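Local structure of ferric iron-binding periplasmic protein (Pseudomonas aeruginosa PAO1, 6IVY) at residues A[55-60]-A[226-231]; A[6-11]-A[30-35]. The protein binds ferric iron in the periplasm and probably hands it to an ABC transporter for uptake into the cell. One frame throughout, in Å; residues are numbered along the deposited sequence.

Contact 1. Residues A[55-60]-A[226-231]; sequences VLYTEE and SGAAVL. With FE (Fe (III) ion), chain D.
The hydroxyl of Ser-226 reaches over to a carbonyl of the neighbouring segment: its OG donates to Thr-58 O at 2.7 Å, in the plane of that carbonyl. The side chain turns OG anti to its own N (chi1 151°), and this sets the hydroxyl beside the neighbouring strand. Gly-227 N gives the same oxygen only a weak bond. OG also accepts a hydrogen bond from a water, 2.6 Å away. That water pairs with Tyr-57 OH as well, so it bridges the two side chains. Tyr-57 CE1 also lies 3.6 Å from Ser-226 OG. The edge of the ring meets Gly-227 O, close to the ring plane, while CD1 packs against Ala-228 CB.

Strands 55-57 and 223-230, which these segments lie on, run antiparallel in the central sheet of a periplasmic binding protein fold. Leu-56 and Ala-229 form a hydrogen-bonded pair with two backbone bonds. Val-55 with Val-230 and Tyr-57 with Ala-228 are non-hydrogen-bonded pairs on the face that carries the tyrosine ring. Helix 237-248 packs on this face through Ala-240 and Met-247. Farther along, Thr-58 N donates to Gly-227 O at 2.8 Å, an almost straight bond (170°). At the other end Leu-231 brings CD2 against the backbone of Val-55 and Leu-56, 4.1 Å from Leu-56 CB.

Past the strand, Thr-58 OG1 donates to Glu-60 O from above the carbonyl plane, which ties the turn to itself. Glu-59 leaves this turn and binds the ferric ion through OE1 at 2.1 Å. Its OE2 takes a hydrogen bond from an iron-bound water. Arg-101 hydrogen-bonds OE1 of Glu-59 and forms a salt bridge with OE1 of Glu-60.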
ATOM      1  N   VAL A  55       6.218  16.636  -5.344  1.00 10.21           N
ATOM      2  CA  VAL A  55       5.126  15.669  -5.271  1.00  7.94           C
ATOM      3  C   VAL A  55       5.579  14.549  -4.352  1.00  8.75           C
ATOM      4  O   VAL A  55       6.759  14.190  -4.331  1.00 11.54           O
ATOM      5  CB  VAL A  55       4.735  15.120  -6.668  1.00  8.61           C
ATOM      6  CG1 VAL A  55       3.881  13.857  -6.557  1.00  8.05           C
ATOM      7  CG2 VAL A  55       4.001  16.173  -7.505  1.00 11.13           C
ATOM      8  N   LEU A  56       4.651  14.008  -3.576  1.00  9.21           N
ATOM      9  CA  LEU A  56       4.922  12.829  -2.774  1.00  5.40           C
ATOM     10  C   LEU A  56       3.975  11.728  -3.215  1.00  9.92           C
ATOM     11  O   LEU A  56       2.785  11.983  -3.448  1.00  6.43           O
ATOM     12  CB  LEU A  56       4.760  13.135  -1.294  1.00  7.18           C
ATOM     13  CG  LEU A  56       4.666  11.940  -0.349  1.00  7.49           C
ATOM     14  CD1 LEU A  56       5.987  11.163  -0.246  1.00  6.79           C
ATOM     15  CD2 LEU A  56       4.214  12.486   1.005  1.00  4.82           C
ATOM     16  N   TYR A  57       4.531  10.515  -3.352  1.00  8.30           N
ATOM     17  CA  TYR A  57       3.852   9.324  -3.857  1.00  5.76           C
ATOM     18  C   TYR A  57       4.143   8.201  -2.875  1.00  8.36           C
ATOM     19  O   TYR A  57       5.314   7.883  -2.636  1.00  9.05           O
ATOM     20  CB  TYR A  57       4.391   8.968  -5.246  1.00  9.37           C
ATOM     21  CG  TYR A  57       3.732   7.837  -6.033  1.00  6.45           C
ATOM     22  CD1 TYR A  57       2.405   7.460  -5.823  1.00  6.49           C
ATOM     23  CD2 TYR A  57       4.463   7.171  -7.034  1.00  7.81           C
ATOM     24  CE1 TYR A  57       1.814   6.439  -6.584  1.00  6.29           C
ATOM     25  CE2 TYR A  57       3.890   6.170  -7.796  1.00  7.36           C
ATOM     26  CZ  TYR A  57       2.570   5.802  -7.577  1.00  7.64           C
ATOM     27  OH  TYR A  57       2.048   4.786  -8.349  1.00  8.39           O
ATOM     28  N   THR A  58       3.095   7.606  -2.303  1.00  6.92           N
ATOM     29  CA  THR A  58       3.255   6.622  -1.241  1.00  7.24           C
ATOM     30  C   THR A  58       2.550   5.323  -1.596  1.00  5.56           C
ATOM     31  O   THR A  58       1.632   5.290  -2.412  1.00  6.67           O
ATOM     32  CB  THR A  58       2.712   7.129   0.105  1.00  6.25           C
ATOM     33  OG1 THR A  58       1.307   7.393  -0.000  1.00  6.45           O
ATOM     34  CG2 THR A  58       3.445   8.406   0.548  1.00  9.16           C
ATOM     35  N   GLU A  59       2.995   4.242  -0.958  1.00  7.98           N
ATOM     36  CA  GLU A  59       2.306   2.963  -1.085  1.00  6.76           C
ATOM     37  C   GLU A  59       1.011   2.919  -0.285  1.00  8.27           C
ATOM     38  O   GLU A  59       0.093   2.170  -0.638  1.00  7.23           O
ATOM     39  CB  GLU A  59       3.220   1.830  -0.619  1.00  7.17           C
ATOM     40  CG  GLU A  59       4.434   1.602  -1.500  1.00  8.40           C
ATOM     41  CD  GLU A  59       5.119   0.300  -1.193  1.00  7.98           C
ATOM     42  OE1 GLU A  59       4.485  -0.748  -1.396  1.00 11.10           O
ATOM     43  OE2 GLU A  59       6.286   0.330  -0.736  1.00  7.71           O
ATOM     44  N   GLU A  60       0.914   3.700   0.790  1.00  6.51           N
ATOM     45  CA  GLU A  60      -0.194   3.587   1.735  1.00  7.19           C
ATOM     46  C   GLU A  60      -0.623   4.983   2.166  1.00  7.58           C
ATOM     47  O   GLU A  60       0.141   5.945   2.044  1.00  8.15           O
ATOM     48  CB  GLU A  60       0.208   2.768   2.973  1.00  5.61           C
ATOM     49  CG  GLU A  60       1.143   1.614   2.673  1.00  5.66           C
ATOM     50  CD  GLU A  60       0.412   0.454   1.994  1.00  6.04           C
ATOM     51  OE1 GLU A  60       1.070  -0.416   1.386  1.00  9.17           O
ATOM     52  OE2 GLU A  60      -0.831   0.411   2.069  1.00  7.94           O
ATOM     53  N   SER A 226      -2.710   3.434  -2.195  1.00  8.83           N
ATOM     54  CA  SER A 226      -1.507   4.192  -2.517  1.00  6.54           C
ATOM     55  C   SER A 226      -1.907   5.536  -3.116  1.00  7.58           C
ATOM     56  O   SER A 226      -2.730   5.589  -4.037  1.00  7.14           O
ATOM     57  CB  SER A 226      -0.651   3.385  -3.500  1.00  6.39           C
ATOM     58  OG  SER A 226       0.123   4.206  -4.338  1.00  6.39           O
ATOM     59  N   GLY A 227      -1.338   6.627  -2.605  1.00  7.58           N
ATOM     60  CA  GLY A 227      -1.790   7.951  -3.000  1.00  7.71           C
ATOM     61  C   GLY A 227      -0.639   8.905  -3.276  1.00  9.10           C
ATOM     62  O   GLY A 227       0.535   8.569  -3.087  1.00  8.74           O
ATOM     63  N   ALA A 228      -1.002  10.107  -3.726  1.00  7.11           N
ATOM     64  CA  ALA A 228      -0.020  11.131  -4.058  1.00  7.25           C
ATOM     65  C   ALA A 228      -0.556  12.509  -3.684  1.00  6.46           C
ATOM     66  O   ALA A 228      -1.760  12.696  -3.494  1.00  7.41           O
ATOM     67  CB  ALA A 228       0.350  11.096  -5.551  1.00  7.50           C
ATOM     68  N   ALA A 229       0.357  13.474  -3.564  1.00  6.55           N
ATOM     69  CA  ALA A 229      -0.030  14.828  -3.185  1.00  7.10           C
ATOM     70  C   ALA A 229       1.018  15.810  -3.691  1.00 11.07           C
ATOM     71  O   ALA A 229       2.166  15.438  -3.969  1.00  7.85           O
ATOM     72  CB  ALA A 229      -0.207  14.958  -1.664  1.00  6.53           C
ATOM     73  N   VAL A 230       0.596  17.071  -3.810  1.00  6.87           N
ATOM     74  CA  VAL A 230       1.463  18.192  -4.169  1.00  7.16           C
ATOM     75  C   VAL A 230       1.855  18.902  -2.878  1.00  7.79           C
ATOM     76  O   VAL A 230       0.998  19.157  -2.019  1.00  8.09           O
ATOM     77  CB  VAL A 230       0.758  19.161  -5.139  1.00  7.76           C
ATOM     78  CG1 VAL A 230       1.569  20.439  -5.304  1.00  9.34           C
ATOM     79  CG2 VAL A 230       0.524  18.503  -6.521  1.00  5.78           C
ATOM     80  N   LEU A 231       3.142  19.191  -2.714  1.00  8.80           N
ATOM     81  CA  LEU A 231       3.603  19.867  -1.509  1.00 10.31           C
ATOM     82  C   LEU A 231       3.255  21.353  -1.572  1.00  8.86           C
ATOM     83  O   LEU A 231       3.532  22.014  -2.574  1.00  8.04           O
ATOM     84  CB  LEU A 231       5.113  19.685  -1.323  1.00  6.65           C
ATOM     85  CG  LEU A 231       5.603  18.340  -0.785  1.00 12.15           C
ATOM     86  CD1 LEU A 231       4.839  18.050   0.514  1.00 13.93           C
ATOM     87  CD2 LEU A 231       5.486  17.178  -1.780  1.00  5.92           C
TER
HETATM   88 FE    FE D 402       4.900  -2.816  -1.116  1.00  9.96          FE
HETATM   89  O   HOH W   1       0.167   3.767  -6.916  1.00  8.05           O
HETATM   90  O   HOH W   2       6.625  -2.130   0.091  1.00  7.58           O

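Contact 2. Residues A[6-11]-A[30-35]; sequences LYNGQH and VKIRKG. With FE (Fe (III) ion), chain D.
Lys-34 sends its ammonium group over the loop that leads from strand 3-8 to the iron ligand His-11. NZ donates to Gln-10 O at 2.7 Å, coming from well above the carbonyl plane. It also donates to Gly-35 O in its own segment. The chain bends at chi2 (65°), and this turns CD and CE toward segment 6-11; CD lies 3.3 Å from Asn-8 O. The motif is a right-handed beta-alpha-beta crossover, in which helix 12-26 joins the parallel strands 3-8 and 29-34.

Four backbone hydrogen bonds hold the two segments in parallel register. Leu-6 N donates to Lys-31 O and Arg-33 N to Leu-6 O. Asn-8 N then donates to Arg-33 O, and Gly-35 N to Asn-8 O at 3.1 Å. On one face of the pair, Leu-6 CB meets Val-30 CG1 at 3.7 Å, and Leu-6 lies alongside Ile-32, pointing the same way. Asn-8 CB adds a contact with Ile-32 CG2. Helix 12-26 covers this face through Ile-16, Ala-19 and Phe-22.

On the other face Arg-33 runs beside Tyr-7. Its CD sits over the centre of the ring, 4.2 Å from the centroid, in a CH-pi contact. The guanidinium stands steeply to the ring, with the two planes 74° apart. Tyr-7 OH is held by Glu-47.

Beyond the strand, Gln-10 OE1 accepts a bond from His-11 N, the residue at the N-cap of helix 12-26. Gln-10 NE2 is held in turn by Glu-262. The imidazole meets the rings of Tyr-195 and Tyr-196, two further iron ligands, and its NE2 lies 2.2 Å from the ferric ion.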
ATOM      1  N   LEU A   6      10.326  14.317  -7.102  1.00 10.71           N
ATOM      2  CA  LEU A   6       9.326  13.374  -6.635  1.00  8.18           C
ATOM      3  C   LEU A   6       9.925  12.574  -5.485  1.00 11.22           C
ATOM      4  O   LEU A   6      10.940  11.887  -5.666  1.00 14.28           O
ATOM      5  CB  LEU A   6       8.895  12.453  -7.775  1.00  9.71           C
ATOM      6  CG  LEU A   6       8.077  11.217  -7.399  1.00 14.12           C
ATOM      7  CD1 LEU A   6       6.678  11.627  -6.963  1.00  8.56           C
ATOM      8  CD2 LEU A   6       8.018  10.228  -8.564  1.00  6.68           C
ATOM      9  N   TYR A   7       9.314  12.667  -4.310  1.00  7.68           N
ATOM     10  CA  TYR A   7       9.648  11.770  -3.210  1.00  9.31           C
ATOM     11  C   TYR A   7       8.762  10.549  -3.374  1.00 12.35           C
ATOM     12  O   TYR A   7       7.530  10.657  -3.297  1.00  7.40           O
ATOM     13  CB  TYR A   7       9.430  12.426  -1.847  1.00 10.36           C
ATOM     14  CG  TYR A   7      10.497  13.406  -1.405  1.00 10.45           C
ATOM     15  CD1 TYR A   7      11.386  13.972  -2.309  1.00 11.87           C
ATOM     16  CD2 TYR A   7      10.582  13.793  -0.076  1.00 12.84           C
ATOM     17  CE1 TYR A   7      12.337  14.898  -1.895  1.00 10.69           C
ATOM     18  CE2 TYR A   7      11.523  14.708   0.349  1.00 16.45           C
ATOM     19  CZ  TYR A   7      12.398  15.264  -0.564  1.00 14.63           C
ATOM     20  OH  TYR A   7      13.332  16.172  -0.120  1.00 13.61           O
ATOM     21  N   ASN A   8       9.383   9.400  -3.644  1.00  8.26           N
ATOM     22  CA  ASN A   8       8.687   8.204  -4.102  1.00  9.16           C
ATOM     23  C   ASN A   8       8.744   7.133  -3.019  1.00 10.80           C
ATOM     24  O   ASN A   8       9.770   6.463  -2.846  1.00  8.00           O
ATOM     25  CB  ASN A   8       9.297   7.682  -5.394  1.00  6.70           C
ATOM     26  CG  ASN A   8       8.639   6.397  -5.856  1.00 10.28           C
ATOM     27  OD1 ASN A   8       7.432   6.224  -5.687  1.00  8.41           O
ATOM     28  ND2 ASN A   8       9.430   5.483  -6.436  1.00  5.68           N
ATOM     29  N   GLY A   9       7.633   6.980  -2.289  1.00 10.14           N
ATOM     30  CA  GLY A   9       7.504   5.841  -1.401  1.00  8.04           C
ATOM     31  C   GLY A   9       7.044   4.576  -2.087  1.00  7.06           C
ATOM     32  O   GLY A   9       7.138   3.498  -1.499  1.00  8.24           O
ATOM     33  N   GLN A  10       6.493   4.685  -3.294  1.00  7.40           N
ATOM     34  CA  GLN A  10       6.122   3.474  -3.995  1.00  6.54           C
ATOM     35  C   GLN A  10       7.378   2.719  -4.401  1.00  7.96           C
ATOM     36  O   GLN A  10       8.504   3.223  -4.318  1.00  6.30           O
ATOM     37  CB  GLN A  10       5.268   3.780  -5.218  1.00  6.37           C
ATOM     38  CG  GLN A  10       3.786   3.476  -5.024  1.00  7.71           C
ATOM     39  CD  GLN A  10       3.422   2.025  -5.325  1.00  8.50           C
ATOM     40  OE1 GLN A  10       4.205   1.101  -5.069  1.00 10.47           O
ATOM     41  NE2 GLN A  10       2.234   1.820  -5.878  1.00  7.47           N
ATOM     42  N   HIS A  11       7.170   1.493  -4.846  1.00  6.07           N
ATOM     43  CA  HIS A  11       8.289   0.663  -5.276  1.00  9.98           C
ATOM     44  C   HIS A  11       9.053   1.344  -6.402  1.00 11.58           C
ATOM     45  O   HIS A  11       8.465   2.028  -7.244  1.00 10.32           O
ATOM     46  CB  HIS A  11       7.770  -0.709  -5.687  1.00  8.75           C
ATOM     47  CG  HIS A  11       7.305  -1.519  -4.519  1.00 11.09           C
ATOM     48  ND1 HIS A  11       8.167  -2.263  -3.743  1.00 10.89           N
ATOM     49  CD2 HIS A  11       6.085  -1.635  -3.947  1.00  8.20           C
ATOM     50  CE1 HIS A  11       7.491  -2.838  -2.765  1.00  9.48           C
ATOM     51  NE2 HIS A  11       6.227  -2.470  -2.864  1.00 10.83           N
ATOM     52  N   VAL A  30      11.867  14.730 -14.111  1.00 21.13           N
ATOM     53  CA  VAL A  30      11.494  14.340 -12.755  1.00 17.65           C
ATOM     54  C   VAL A  30      12.714  13.716 -12.089  1.00 13.77           C
ATOM     55  O   VAL A  30      13.183  12.651 -12.506  1.00 13.08           O
ATOM     56  CB  VAL A  30      10.300  13.376 -12.745  1.00 13.79           C
ATOM     57  CG1 VAL A  30       9.879  13.066 -11.313  1.00 13.05           C
ATOM     58  CG2 VAL A  30       9.132  13.963 -13.514  1.00 11.85           C
ATOM     59  N   LYS A  31      13.251  14.389 -11.076  1.00  9.22           N
ATOM     60  CA  LYS A  31      14.244  13.780 -10.205  1.00 10.25           C
ATOM     61  C   LYS A  31      13.506  13.007  -9.117  1.00 13.77           C
ATOM     62  O   LYS A  31      12.456  13.448  -8.638  1.00 13.51           O
ATOM     63  CB  LYS A  31      15.154  14.842  -9.587  1.00 13.76           C
ATOM     64  CG  LYS A  31      16.017  15.571 -10.600  1.00 19.75           C
ATOM     65  CD  LYS A  31      17.047  16.475  -9.916  1.00 31.38           C
ATOM     66  CE  LYS A  31      16.381  17.500  -8.989  1.00 36.21           C
ATOM     67  NZ  LYS A  31      17.264  18.682  -8.728  1.00 45.49           N
ATOM     68  N   ILE A  32      14.023  11.835  -8.754  1.00  9.65           N
ATOM     69  CA  ILE A  32      13.336  10.947  -7.819  1.00  8.12           C
ATOM     70  C   ILE A  32      14.213  10.756  -6.587  1.00 13.48           C
ATOM     71  O   ILE A  32      15.417  10.497  -6.709  1.00 13.23           O
ATOM     72  CB  ILE A  32      12.998   9.588  -8.465  1.00 12.29           C
ATOM     73  CG1 ILE A  32      12.046   9.772  -9.648  1.00 13.30           C
ATOM     74  CG2 ILE A  32      12.383   8.617  -7.435  1.00  7.97           C
ATOM     75  CD1 ILE A  32      11.734   8.491 -10.392  1.00 12.96           C
ATOM     76  N   ARG A  33      13.618  10.910  -5.404  1.00 11.98           N
ATOM     77  CA  ARG A  33      14.211  10.411  -4.171  1.00 10.83           C
ATOM     78  C   ARG A  33      13.347   9.244  -3.715  1.00 14.30           C
ATOM     79  O   ARG A  33      12.176   9.433  -3.360  1.00 11.92           O
ATOM     80  CB  ARG A  33      14.299  11.468  -3.070  1.00 12.48           C
ATOM     81  CG  ARG A  33      14.421  10.811  -1.662  1.00 12.64           C
ATOM     82  CD  ARG A  33      14.774  11.804  -0.578  1.00 14.77           C
ATOM     83  NE  ARG A  33      15.968  12.523  -0.969  1.00 15.73           N
ATOM     84  CZ  ARG A  33      17.206  12.135  -0.684  1.00 18.84           C
ATOM     85  NH1 ARG A  33      17.424  11.034   0.040  1.00 11.46           N
ATOM     86  NH2 ARG A  33      18.231  12.866  -1.116  1.00 15.60           N
ATOM     87  N   LYS A  34      13.919   8.044  -3.733  1.00  8.57           N
ATOM     88  CA  LYS A  34      13.216   6.850  -3.290  1.00  9.77           C
ATOM     89  C   LYS A  34      13.425   6.635  -1.794  1.00 11.54           C
ATOM     90  O   LYS A  34      14.527   6.836  -1.273  1.00 12.33           O
ATOM     91  CB  LYS A  34      13.703   5.637  -4.089  1.00 10.86           C
ATOM     92  CG  LYS A  34      13.366   4.297  -3.503  1.00 15.64           C
ATOM     93  CD  LYS A  34      11.884   4.076  -3.502  1.00 14.44           C
ATOM     94  CE  LYS A  34      11.549   2.900  -2.610  1.00 13.04           C
ATOM     95  NZ  LYS A  34      10.134   2.988  -2.185  1.00  7.14           N
ATOM     96  N   GLY A  35      12.361   6.244  -1.107  1.00  8.52           N
ATOM     97  CA  GLY A  35      12.478   5.868   0.292  1.00 13.06           C
ATOM     98  C   GLY A  35      11.221   5.170   0.779  1.00 12.94           C
ATOM     99  O   GLY A  35      10.314   4.870   0.000  1.00 11.15           O
TER
HETATM  100 FE    FE D 402       4.900  -2.816  -1.116  1.00  9.96          FE
HETATM  101  O   HOH W   2       6.625  -2.130   0.091  1.00  7.58           O

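How the contacts relate
From the N terminus, strand 3-8 runs to His-11, and the chain returns through helix 12-26 to strand 29-34. Contact 2 closes this short loop. Segment 55-60 comes later, and contact 1 closes a much longer loop of 165 residues back to 226-231. The loops follow in series and neither nest nor cross. Both contacts belong to one sheet, because strand 55-57 lies between 3-8 and 223-230. Strand 3-8 is parallel to 55-57, and Tyr-7 N probably bonds to Val-55 O. Each contact sends one ligand, His-11 or Glu-59, to the same ferric ion.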